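Local coordinates for protein putative Nitroreductase (Anabaena variabilis ATCC 29413, PDB 3EO7) that binds flavin mononucleotide and is probably an oxidoreductase of the nitroreductase family, its single chain carrying two nitroreductase-like regions, at residues Leu187-Leu198 with Met458-Leu469; Ala201-Gly211 with Ser367-Phe375. All coordinates share one frame; numbering follows the deposited sequence. Where two conformers were deposited one is given.

Contact 1. Residues Leu187-Leu198 with Met458-Leu469. With FMN (flavin mononucleotide), chain B.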
loop_
_atom_site.group_PDB
_atom_site.type_symbol
_atom_site.label_atom_id
_atom_site.label_comp_id
_atom_site.label_asym_id
_atom_site.label_seq_id
_atom_site.Cartn_x
_atom_site.Cartn_y
_atom_site.Cartn_z
ATOM N N LEU A 187 -1.429 -3.089 -4.494
ATOM C CA LEU A 187 -0.274 -2.176 -4.295
ATOM C C LEU A 187 -0.764 -0.771 -3.981
ATOM O O LEU A 187 -0.283 -0.149 -3.027
ATOM C CB LEU A 187 0.629 -2.161 -5.533
ATOM C CG LEU A 187 1.344 -3.504 -5.750
ATOM C CD1 LEU A 187 1.922 -3.560 -7.182
ATOM C CD2 LEU A 187 2.418 -3.683 -4.687
ATOM N N ASP A 188 -1.662 -0.249 -4.822
ATOM C CA ASP A 188 -2.245 1.094 -4.628
ATOM C C ASP A 188 -2.831 1.217 -3.207
ATOM O O ASP A 188 -2.647 2.222 -2.513
ATOM C CB ASP A 188 -3.384 1.373 -5.608
ATOM C CG ASP A 188 -2.929 1.629 -7.034
ATOM O OD1 ASP A 188 -1.716 1.542 -7.349
ATOM O OD2 ASP A 188 -3.839 1.901 -7.856
ATOM N N THR A 189 -3.579 0.191 -2.823
ATOM C CA THR A 189 -4.203 0.165 -1.520
ATOM C C THR A 189 -3.149 0.163 -0.429
ATOM O O THR A 189 -3.285 0.897 0.529
ATOM C CB THR A 189 -5.171 -0.989 -1.403
ATOM O OG1 THR A 189 -6.230 -0.826 -2.371
ATOM C CG2 THR A 189 -5.747 -1.082 0.011
ATOM N N GLY A 190 -2.069 -0.621 -0.580
ATOM C CA GLY A 190 -0.988 -0.628 0.391
ATOM C C GLY A 190 -0.367 0.743 0.590
ATOM O O GLY A 190 -0.067 1.115 1.710
ATOM N N HIS A 191 -0.214 1.506 -0.493
ATOM C CA HIS A 191 0.313 2.870 -0.396
ATOM C C HIS A 191 -0.610 3.724 0.479
ATOM O O HIS A 191 -0.138 4.484 1.355
ATOM C CB HIS A 191 0.502 3.534 -1.777
ATOM C CG HIS A 191 1.778 3.161 -2.478
ATOM N ND1 HIS A 191 2.951 3.855 -2.295
ATOM C CD2 HIS A 191 2.071 2.148 -3.334
ATOM C CE1 HIS A 191 3.909 3.298 -3.039
ATOM N NE2 HIS A 191 3.400 2.271 -3.686
ATOM N N LEU A 192 -1.912 3.618 0.242
ATOM C CA LEU A 192 -2.893 4.321 1.080
ATOM C C LEU A 192 -2.804 3.892 2.547
ATOM O O LEU A 192 -2.873 4.727 3.452
ATOM C CB LEU A 192 -4.287 4.086 0.509
ATOM C CG LEU A 192 -5.465 4.562 1.361
ATOM C CD1 LEU A 192 -5.355 6.060 1.653
ATOM C CD2 LEU A 192 -6.742 4.246 0.537
ATOM N N LEU A 193 -2.644 2.593 2.799
ATOM C CA LEU A 193 -2.451 2.111 4.165
ATOM C C LEU A 193 -1.240 2.744 4.832
ATOM O O LEU A 193 -1.307 3.067 6.026
ATOM C CB LEU A 193 -2.314 0.586 4.227
ATOM C CG LEU A 193 -3.501 -0.283 3.735
ATOM C CD1 LEU A 193 -3.185 -1.767 4.032
ATOM C CD2 LEU A 193 -4.825 0.159 4.376
ATOM N N GLY A 194 -0.132 2.898 4.080
ATOM C CA GLY A 194 1.063 3.604 4.605
ATOM C C GLY A 194 0.704 5.045 4.984
ATOM O O GLY A 194 1.110 5.548 6.048
ATOM N N ASN A 195 -0.078 5.731 4.161
ATOM C CA ASN A 195 -0.481 7.106 4.541
ATOM C C ASN A 195 -1.371 7.110 5.771
ATOM O O ASN A 195 -1.262 7.992 6.622
ATOM C CB ASN A 195 -1.248 7.834 3.438
ATOM C CG ASN A 195 -0.384 8.330 2.337
ATOM O OD1 ASN A 195 0.866 8.354 2.431
ATOM N ND2 ASN A 195 -1.023 8.726 1.253
ATOM N N ILE A 196 -2.294 6.163 5.844
ATOM C CA ILE A 196 -3.191 6.101 7.003
ATOM C C ILE A 196 -2.403 5.966 8.303
ATOM O O ILE A 196 -2.677 6.693 9.268
ATOM C CB ILE A 196 -4.249 5.021 6.841
ATOM C CG1 ILE A 196 -5.210 5.403 5.725
ATOM C CG2 ILE A 196 -5.072 4.766 8.180
ATOM C CD1 ILE A 196 -6.172 4.269 5.363
ATOM N N GLU A 197 -1.427 5.066 8.369
ATOM C CA GLU A 197 -0.671 4.967 9.615
ATOM C C GLU A 197 0.116 6.244 9.933
ATOM O O GLU A 197 0.184 6.651 11.097
ATOM C CB GLU A 197 0.253 3.755 9.697
ATOM C CG GLU A 197 1.201 3.613 8.611
ATOM C CD GLU A 197 2.670 3.463 9.095
ATOM O OE1 GLU A 197 3.138 4.082 10.056
ATOM O OE2 GLU A 197 3.402 2.815 8.389
ATOM N N LEU A 198 0.690 6.890 8.917
ATOM C CA LEU A 198 1.470 8.119 9.161
ATOM C C LEU A 198 0.576 9.319 9.515
ATOM O O LEU A 198 0.874 10.078 10.441
ATOM C CB LEU A 198 2.393 8.413 7.981
ATOM C CG LEU A 198 3.481 7.338 7.826
ATOM C CD1 LEU A 198 4.247 7.495 6.456
ATOM C CD2 LEU A 198 4.454 7.370 9.067
HETATM N N MSE A 458 -0.473 -5.517 -0.620
HETATM C CA MSE A 458 -0.752 -4.379 0.267
HETATM C C MSE A 458 0.478 -4.060 1.135
HETATM O O MSE A 458 0.836 -2.893 1.315
HETATM C CB MSE A 458 -1.990 -4.605 1.109
HETATM C CG MSE A 458 -3.260 -4.456 0.275
HETATM SE SE MSE A 458 -4.880 -4.540 1.352
HETATM C CE MSE A 458 -4.948 -6.410 1.727
ATOM N N ASP A 459 1.146 -5.075 1.668
ATOM C CA ASP A 459 2.344 -4.820 2.474
ATOM C C ASP A 459 3.459 -4.158 1.655
ATOM O O ASP A 459 4.117 -3.243 2.151
ATOM C CB ASP A 459 2.860 -6.095 3.129
ATOM C CG ASP A 459 2.064 -6.493 4.373
ATOM O OD1 ASP A 459 1.252 -5.666 4.898
ATOM O OD2 ASP A 459 2.266 -7.675 4.818
ATOM N N ALA A 460 3.678 -4.617 0.418
ATOM C CA ALA A 460 4.682 -4.026 -0.455
ATOM C C ALA A 460 4.374 -2.570 -0.762
ATOM O O ALA A 460 5.277 -1.708 -0.742
ATOM C CB ALA A 460 4.835 -4.846 -1.748
ATOM N N GLY A 461 3.104 -2.263 -1.018
ATOM C CA GLY A 461 2.701 -0.868 -1.239
ATOM C C GLY A 461 2.887 -0.005 -0.004
ATOM O O GLY A 461 3.245 1.163 -0.103
ATOM N N HIS A 462 2.650 -0.577 1.174
ATOM C CA HIS A 462 2.824 0.115 2.448
ATOM C C HIS A 462 4.326 0.458 2.623
ATOM O O HIS A 462 4.692 1.613 2.868
ATOM C CB HIS A 462 2.246 -0.760 3.569
ATOM C CG HIS A 462 2.300 -0.164 4.951
ATOM N ND1 HIS A 462 1.621 -0.747 6.003
ATOM C CD2 HIS A 462 2.938 0.918 5.471
ATOM C CE1 HIS A 462 1.853 -0.059 7.107
ATOM N NE2 HIS A 462 2.636 0.960 6.816
ATOM N N LEU A 463 5.200 -0.524 2.463
ATOM C CA LEU A 463 6.655 -0.263 2.465
ATOM C C LEU A 463 6.982 0.795 1.409
ATOM O O LEU A 463 7.735 1.732 1.678
ATOM C CB LEU A 463 7.433 -1.560 2.201
ATOM C CG LEU A 463 7.385 -2.636 3.284
ATOM C CD1 LEU A 463 8.103 -3.909 2.757
ATOM C CD2 LEU A 463 8.026 -2.131 4.617
ATOM N N GLY A 464 6.445 0.621 0.210
ATOM C CA GLY A 464 6.662 1.569 -0.871
ATOM C C GLY A 464 6.323 2.999 -0.477
ATOM O O GLY A 464 7.054 3.930 -0.771
ATOM N N GLN A 465 5.226 3.191 0.250
ATOM C CA GLN A 465 4.843 4.563 0.562
ATOM C C GLN A 465 5.843 5.192 1.527
ATOM O O GLN A 465 6.137 6.375 1.429
ATOM C CB GLN A 465 3.423 4.644 1.102
ATOM C CG GLN A 465 2.922 6.064 1.287
ATOM C CD GLN A 465 2.760 6.868 -0.013
ATOM O OE1 GLN A 465 2.993 6.372 -1.102
ATOM N NE2 GLN A 465 2.339 8.138 0.117
ATOM N N ARG A 466 6.348 4.389 2.474
ATOM C CA ARG A 466 7.337 4.904 3.403
ATOM C C ARG A 466 8.591 5.297 2.628
ATOM O O ARG A 466 9.179 6.328 2.893
ATOM C CB ARG A 466 7.644 3.885 4.493
ATOM C CG ARG A 466 6.455 3.600 5.427
ATOM C CD ARG A 466 6.831 2.643 6.556
ATOM N NE ARG A 466 7.715 3.242 7.567
ATOM C CZ ARG A 466 7.308 3.731 8.741
ATOM N NH1 ARG A 466 6.035 3.708 9.050
ATOM N NH2 ARG A 466 8.165 4.245 9.609
ATOM N N LEU A 467 8.981 4.481 1.654
ATOM C CA LEU A 467 10.149 4.787 0.825
ATOM C C LEU A 467 9.919 6.054 -0.007
ATOM O O LEU A 467 10.821 6.872 -0.142
ATOM C CB LEU A 467 10.482 3.610 -0.146
ATOM C CG LEU A 467 11.120 2.341 0.395
ATOM C CD1 LEU A 467 11.023 1.176 -0.616
ATOM C CD2 LEU A 467 12.605 2.652 0.739
ATOM N N ASN A 468 8.731 6.196 -0.604
ATOM C CA ASN A 468 8.398 7.363 -1.406
ATOM C C ASN A 468 8.471 8.661 -0.562
ATOM O O ASN A 468 9.066 9.640 -0.975
ATOM C CB ASN A 468 7.009 7.257 -2.077
ATOM C CG ASN A 468 7.030 6.467 -3.388
ATOM O OD1 ASN A 468 6.781 7.039 -4.457
ATOM N ND2 ASN A 468 7.323 5.170 -3.318
ATOM N N LEU A 469 7.864 8.632 0.616
ATOM C CA LEU A 469 7.839 9.794 1.512
ATOM C C LEU A 469 9.250 10.136 1.980
ATOM O O LEU A 469 9.662 11.315 1.933
ATOM C CB LEU A 469 6.884 9.542 2.670
ATOM C CG LEU A 469 5.388 9.539 2.300
ATOM C CD1 LEU A 469 4.524 9.067 3.501
ATOM C CD2 LEU A 469 4.945 10.910 1.763
HETATM N N1 FMN B . 4.891 5.524 -12.639
HETATM C C2 FMN B . 5.603 5.238 -13.792
HETATM O O2 FMN B . 6.095 6.135 -14.469
HETATM N N3 FMN B . 5.779 3.966 -14.267
HETATM C C4 FMN B . 5.225 2.883 -13.651
HETATM O O4 FMN B . 5.573 1.746 -14.019
HETATM C C4A FMN B . 4.503 3.123 -12.483
HETATM N N5 FMN B . 3.872 2.076 -11.839
HETATM C C5A FMN B . 3.220 2.307 -10.611
HETATM C C6 FMN B . 2.673 1.265 -9.871
HETATM C C7 FMN B . 2.007 1.494 -8.668
HETATM C C7M FMN B . 1.521 0.311 -7.817
HETATM C C8 FMN B . 1.884 2.789 -8.182
HETATM C C8M FMN B . 1.348 3.083 -6.796
HETATM C C9 FMN B . 2.434 3.864 -8.905
HETATM C C9A FMN B . 3.103 3.620 -10.118
HETATM N N10 FMN B . 3.640 4.676 -10.844
HETATM C C10 FMN B . 4.341 4.436 -11.994
HETATM C "C1'" FMN B . 3.331 6.117 -10.493
HETATM C "C2'" FMN B . 1.939 6.552 -10.904
HETATM O "O2'" FMN B . 1.922 6.853 -12.317
HETATM C "C3'" FMN B . 1.525 7.761 -10.068
HETATM O "O3'" FMN B . 1.363 7.377 -8.699
HETATM C "C4'" FMN B . 0.267 8.481 -10.589
HETATM O "O4'" FMN B . 0.489 9.012 -11.925
HETATM C "C5'" FMN B . -0.128 9.597 -9.641
HETATM O "O5'" FMN B . 0.897 10.540 -9.478
HETATM P P FMN B . 1.520 10.872 -8.063
HETATM O O1P FMN B . 2.197 9.608 -7.544
HETATM O O2P FMN B . 2.520 11.989 -8.336
HETATM O O3P FMN B . 0.441 11.328 -7.125
#
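H462 holds CG anti to its backbone N (chi1 -178°), which lays its imidazole along helix 187-198 toward E197, whose own chi1 of 55° sets CG between backbone N and carbonyl carbon. The two helices, one from each nitroreductase-family region, pack through a glycine-lined crossing: the axes of segments 187-198 and 458-469 approach to 6.3 Å and cross at -51°. G190 and G461 suit this place because neither brings a side chain between the backbones, so CA-H...O contacts form instead, as from G190 CA to M458 O at 3.1 Å. H191 fits as a knob among G461, G464, Q465 and N468. G461 O lies over the centre of its ring, and H191 ND1 gives a hydrogen bond to Q465 OE1 at 2.8 Å near the ring plane, while H191 NE2 is hydrogen-bonded to Y503 OH. The other end of the same amide, Q465 NE2, donates to N195 OD1 (2.8 Å); a glutamine, donor and acceptor at once, can link both. Beside the crossing the flavin dimethyl edge meets L187, D188 and H191, with H191 CD2 3.7 Å from FMN C8M. In this buried setting E197 probably carries a charge balanced by R466. E197 OE2 takes two donors: R466 NH1 at 2.9 Å on the syn lone pair, completing a salt bridge, and H462 NE2 at 2.5 Å on the anti side, nearly straight and in the imidazole plane.

Contact 2. Residues Ala201-Gly211 with Ser367-Phe375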
loop_
_atom_site.group_PDB
_atom_site.type_symbol
_atom_site.label_atom_id
_atom_site.label_comp_id
_atom_site.label_asym_id
_atom_site.label_seq_id
_atom_site.Cartn_x
_atom_site.Cartn_y
_atom_site.Cartn_z
ATOM N N ALA A 201 -0.591 8.898 13.013
ATOM C CA ALA A 201 0.411 9.333 13.985
ATOM C C ALA A 201 0.347 10.843 14.198
ATOM O O ALA A 201 0.392 11.331 15.344
ATOM C CB ALA A 201 1.837 8.904 13.558
ATOM N N ILE A 202 0.230 11.566 13.091
ATOM C CA ILE A 202 0.182 13.042 13.087
ATOM C C ILE A 202 -0.989 13.554 13.920
ATOM O O ILE A 202 -0.868 14.580 14.596
ATOM C CB ILE A 202 0.120 13.611 11.624
ATOM C CG1 ILE A 202 1.462 13.382 10.897
ATOM C CG2 ILE A 202 -0.214 15.124 11.605
ATOM C CD1 ILE A 202 1.379 13.521 9.367
ATOM N N THR A 203 -2.089 12.807 13.916
ATOM C CA THR A 203 -3.328 13.174 14.588
ATOM C C THR A 203 -3.635 12.358 15.875
ATOM O O THR A 203 -4.766 12.332 16.353
ATOM C CB THR A 203 -4.505 13.121 13.609
ATOM O OG1 THR A 203 -4.580 11.833 13.022
ATOM C CG2 THR A 203 -4.357 14.202 12.494
ATOM N N ASP A 204 -2.608 11.750 16.450
ATOM C CA ASP A 204 -2.727 10.975 17.692
ATOM C C ASP A 204 -3.726 9.823 17.638
ATOM O O ASP A 204 -4.453 9.560 18.596
ATOM C CB ASP A 204 -2.996 11.893 18.888
ATOM C CG ASP A 204 -1.881 12.850 19.130
ATOM O OD1 ASP A 204 -0.725 12.412 19.227
ATOM O OD2 ASP A 204 -2.178 14.041 19.233
ATOM N N TYR A 205 -3.752 9.174 16.486
ATOM C CA TYR A 205 -4.551 7.968 16.247
ATOM C C TYR A 205 -3.592 6.839 15.907
ATOM O O TYR A 205 -2.435 7.080 15.511
ATOM C CB TYR A 205 -5.517 8.155 15.076
ATOM C CG TYR A 205 -6.862 8.694 15.475
ATOM C CD1 TYR A 205 -7.813 7.836 16.003
ATOM C CD2 TYR A 205 -7.181 10.027 15.355
ATOM C CE1 TYR A 205 -9.044 8.277 16.390
ATOM C CE2 TYR A 205 -8.447 10.486 15.741
ATOM C CZ TYR A 205 -9.362 9.591 16.253
ATOM O OH TYR A 205 -10.622 9.964 16.666
ATOM N N ARG A 206 -4.064 5.615 16.114
ATOM C CA ARG A 206 -3.352 4.416 15.660
ATOM C C ARG A 206 -4.373 3.511 14.966
ATOM O O ARG A 206 -5.380 3.104 15.567
ATOM C CB ARG A 206 -2.673 3.632 16.769
ATOM C CG ARG A 206 -1.873 2.447 16.178
ATOM C CD ARG A 206 -1.381 1.512 17.223
ATOM N NE ARG A 206 -0.362 0.626 16.665
ATOM C CZ ARG A 206 -0.589 -0.511 16.017
ATOM N NH1 ARG A 206 -1.821 -0.968 15.799
ATOM N NH2 ARG A 206 0.449 -1.200 15.579
ATOM N N PRO A 207 -4.122 3.181 13.702
ATOM C CA PRO A 207 -5.024 2.245 13.038
ATOM C C PRO A 207 -4.610 0.821 13.422
ATOM O O PRO A 207 -3.431 0.573 13.663
ATOM C CB PRO A 207 -4.741 2.483 11.540
ATOM C CG PRO A 207 -3.355 3.037 11.484
ATOM C CD PRO A 207 -3.028 3.635 12.829
ATOM N N HIS A 208 -5.592 -0.056 13.534
ATOM C CA HIS A 208 -5.397 -1.467 13.774
ATOM C C HIS A 208 -5.846 -2.173 12.518
ATOM O O HIS A 208 -7.024 -2.121 12.142
ATOM C CB HIS A 208 -6.178 -1.899 14.979
ATOM C CG HIS A 208 -5.580 -1.404 16.253
ATOM N ND1 HIS A 208 -4.842 -2.216 17.089
ATOM C CD2 HIS A 208 -5.563 -0.164 16.806
ATOM C CE1 HIS A 208 -4.403 -1.496 18.110
ATOM N NE2 HIS A 208 -4.831 -0.246 17.967
ATOM N N LEU A 209 -4.878 -2.778 11.841
ATOM C CA LEU A 209 -5.121 -3.384 10.554
ATOM C C LEU A 209 -5.808 -4.735 10.702
ATOM O O LEU A 209 -5.341 -5.594 11.471
ATOM C CB LEU A 209 -3.802 -3.575 9.846
ATOM C CG LEU A 209 -3.843 -4.091 8.425
ATOM C CD1 LEU A 209 -4.641 -3.122 7.510
ATOM C CD2 LEU A 209 -2.333 -4.274 7.907
ATOM N N ILE A 210 -6.926 -4.884 9.992
ATOM C CA ILE A 210 -7.703 -6.117 9.975
ATOM C C ILE A 210 -7.877 -6.592 8.516
ATOM O O ILE A 210 -8.707 -6.085 7.758
ATOM C CB ILE A 210 -9.108 -5.992 10.659
ATOM C CG1 ILE A 210 -8.989 -5.455 12.092
ATOM C CG2 ILE A 210 -9.872 -7.336 10.630
ATOM C CD1 ILE A 210 -10.332 -5.276 12.827
ATOM N N GLY A 211 -7.068 -7.569 8.131
ATOM C CA GLY A 211 -7.178 -8.180 6.827
ATOM C C GLY A 211 -8.051 -9.414 6.799
ATOM O O GLY A 211 -8.446 -9.841 5.711
ATOM N N SER A 367 7.254 10.618 17.685
ATOM C CA SER A 367 5.817 10.308 17.794
ATOM C C SER A 367 5.267 9.420 16.676
ATOM O O SER A 367 4.072 9.454 16.368
ATOM C CB SER A 367 4.992 11.596 17.922
ATOM O OG SER A 367 5.425 12.325 19.056
ATOM N N LEU A 368 6.144 8.635 16.057
ATOM C CA LEU A 368 5.713 7.651 15.060
ATOM C C LEU A 368 5.657 6.294 15.765
ATOM O O LEU A 368 6.308 6.067 16.793
ATOM C CB LEU A 368 6.634 7.623 13.849
ATOM C CG LEU A 368 6.617 8.934 13.053
ATOM C CD1 LEU A 368 7.662 8.900 11.936
ATOM C CD2 LEU A 368 5.203 9.257 12.509
ATOM N N ASP A 369 4.880 5.379 15.208
ATOM C CA ASP A 369 4.725 4.058 15.796
ATOM C C ASP A 369 5.998 3.236 15.627
ATOM O O ASP A 369 6.569 3.152 14.522
ATOM C CB ASP A 369 3.555 3.336 15.117
ATOM C CG ASP A 369 3.092 2.120 15.873
ATOM O OD1 ASP A 369 3.884 1.550 16.665
ATOM O OD2 ASP A 369 1.899 1.766 15.707
ATOM N N ASN A 370 6.439 2.602 16.705
ATOM C CA ASN A 370 7.620 1.745 16.632
ATOM C C ASN A 370 7.345 0.452 15.867
ATOM O O ASN A 370 8.284 -0.227 15.398
ATOM C CB ASN A 370 8.155 1.395 18.022
ATOM C CG ASN A 370 7.184 0.565 18.813
ATOM O OD1 ASN A 370 6.064 0.993 19.070
ATOM N ND2 ASN A 370 7.599 -0.620 19.197
ATOM N N SER A 371 6.067 0.085 15.748
ATOM C CA SER A 371 5.713 -1.144 15.024
ATOM C C SER A 371 4.317 -1.033 14.396
ATOM O O SER A 371 3.331 -1.580 14.892
ATOM C CB SER A 371 5.816 -2.342 15.951
ATOM O OG SER A 371 5.701 -3.527 15.167
ATOM N N PRO A 372 4.213 -0.270 13.312
ATOM C CA PRO A 372 2.919 -0.114 12.654
ATOM C C PRO A 372 2.465 -1.464 12.095
ATOM O O PRO A 372 3.298 -2.333 11.780
ATOM C CB PRO A 372 3.207 0.874 11.517
ATOM C CG PRO A 372 4.689 0.927 11.403
ATOM C CD PRO A 372 5.308 0.386 12.581
ATOM N N ASP A 373 1.158 -1.653 11.988
ATOM C CA ASP A 373 0.649 -2.905 11.519
ATOM C C ASP A 373 0.884 -3.095 10.015
ATOM O O ASP A 373 0.636 -2.182 9.198
ATOM C CB ASP A 373 -0.866 -3.014 11.735
ATOM C CG ASP A 373 -1.257 -3.121 13.178
ATOM O OD1 ASP A 373 -0.411 -3.426 14.059
ATOM O OD2 ASP A 373 -2.465 -2.983 13.433
ATOM N N TYR A 374 1.309 -4.310 9.697
ATOM C CA TYR A 374 1.338 -4.867 8.354
ATOM C C TYR A 374 0.575 -6.189 8.463
ATOM O O TYR A 374 0.321 -6.696 9.552
ATOM C CB TYR A 374 2.764 -5.166 7.907
ATOM C CG TYR A 374 3.568 -3.912 7.613
ATOM C CD1 TYR A 374 4.167 -3.193 8.634
ATOM C CD2 TYR A 374 3.741 -3.448 6.314
ATOM C CE1 TYR A 374 4.917 -2.042 8.357
ATOM C CE2 TYR A 374 4.486 -2.306 6.051
ATOM C CZ TYR A 374 5.066 -1.614 7.077
ATOM O OH TYR A 374 5.798 -0.478 6.825
ATOM N N PHE A 375 0.286 -6.810 7.331
ATOM C CA PHE A 375 -0.370 -8.116 7.327
ATOM C C PHE A 375 0.640 -9.166 7.747
ATOM O O PHE A 375 0.444 -9.860 8.766
ATOM C CB PHE A 375 -1.023 -8.398 5.969
ATOM C CG PHE A 375 -2.104 -7.438 5.645
ATOM C CD1 PHE A 375 -3.299 -7.479 6.350
ATOM C CD2 PHE A 375 -1.956 -6.486 4.650
ATOM C CE1 PHE A 375 -4.303 -6.578 6.086
ATOM C CE2 PHE A 375 -2.952 -5.578 4.393
ATOM C CZ PHE A 375 -4.140 -5.636 5.092
HETATM O O HOH W 1 2.735 -0.437 17.999
HETATM O O HOH W 2 -0.872 0.408 12.522
HETATM O O HOH W 3 -3.564 -4.306 15.503
#
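The backbone of 201-211 finishes helix 181-202 at I202, leaves helical geometry at T203 and turns through D204 into edge strand 205-207, while the irregular loop 367-375 passes alongside, with L209 and D373 CA atoms 5.9 Å apart. A Schellman motif with D204 at positive phi ends the helix, and a salt-bridge network of R206, D369 and D373 joins strand to loop. R206 reaches across with an extended chain, as an arginine can, and offers several N-H groups to acceptors spread around one guanidinium. R206 NE meets D369 OD2 on its syn lone pair at 2.7 Å, though tilted from the guanidinium plane. The terminal nitrogens grip D373 end-on: R206 NH2 to D373 OD1 at 2.8 Å and R206 NH1 to D373 OD2 at 3.2 Å. Both approach from above the carboxylate, whose plane stands 69° from the guanidinium. With the guanidinium above that plane, the anti lone pair of D373 OD2 accepts L209 N at 2.9 Å, and water 3 also donates to OD2. D369 has a second task, D369 OD1 closing an Asx turn by accepting from S371 N at 2.8 Å. Water 2 bridges P207 O and D373 N, a further tie between the backbones. Apolar contacts flank the network at both ends. A201 CB meets L368 CD2 at the helix end, and at the other the branched L209 crosses F375 at about a right angle; the F375 ring also stacks with Y455 of helix 452-473. The CH-pi contact sets L209 CD2 3.5 Å from the centroid of the F375 ring, 9° off its normal.

Overall arrangement
Both contacts join the two nitroreductase-family regions and share helix 181-202, contact 1 using its middle and contact 2 its C-terminal end. Contact 1 lies at the core, about 4 Å from the chain centre to its own centre, wholly buried and beside the flavin; the centre of contact 2 is about 14 Å from that of the chain, partly exposed and away from the annotated sites. Their chemistry follows: glycine-mediated helix packing with one buried ion pair and a bridging glutamine amide in contact 1, against a three-residue ion-pair network accompanied by waters in contact 2. Along the chain contact 2 is nested within the loop closed by contact 1, and the two meet where Y374 stacks on H462 and F375 N is hydrogen-bonded to D459 OD1.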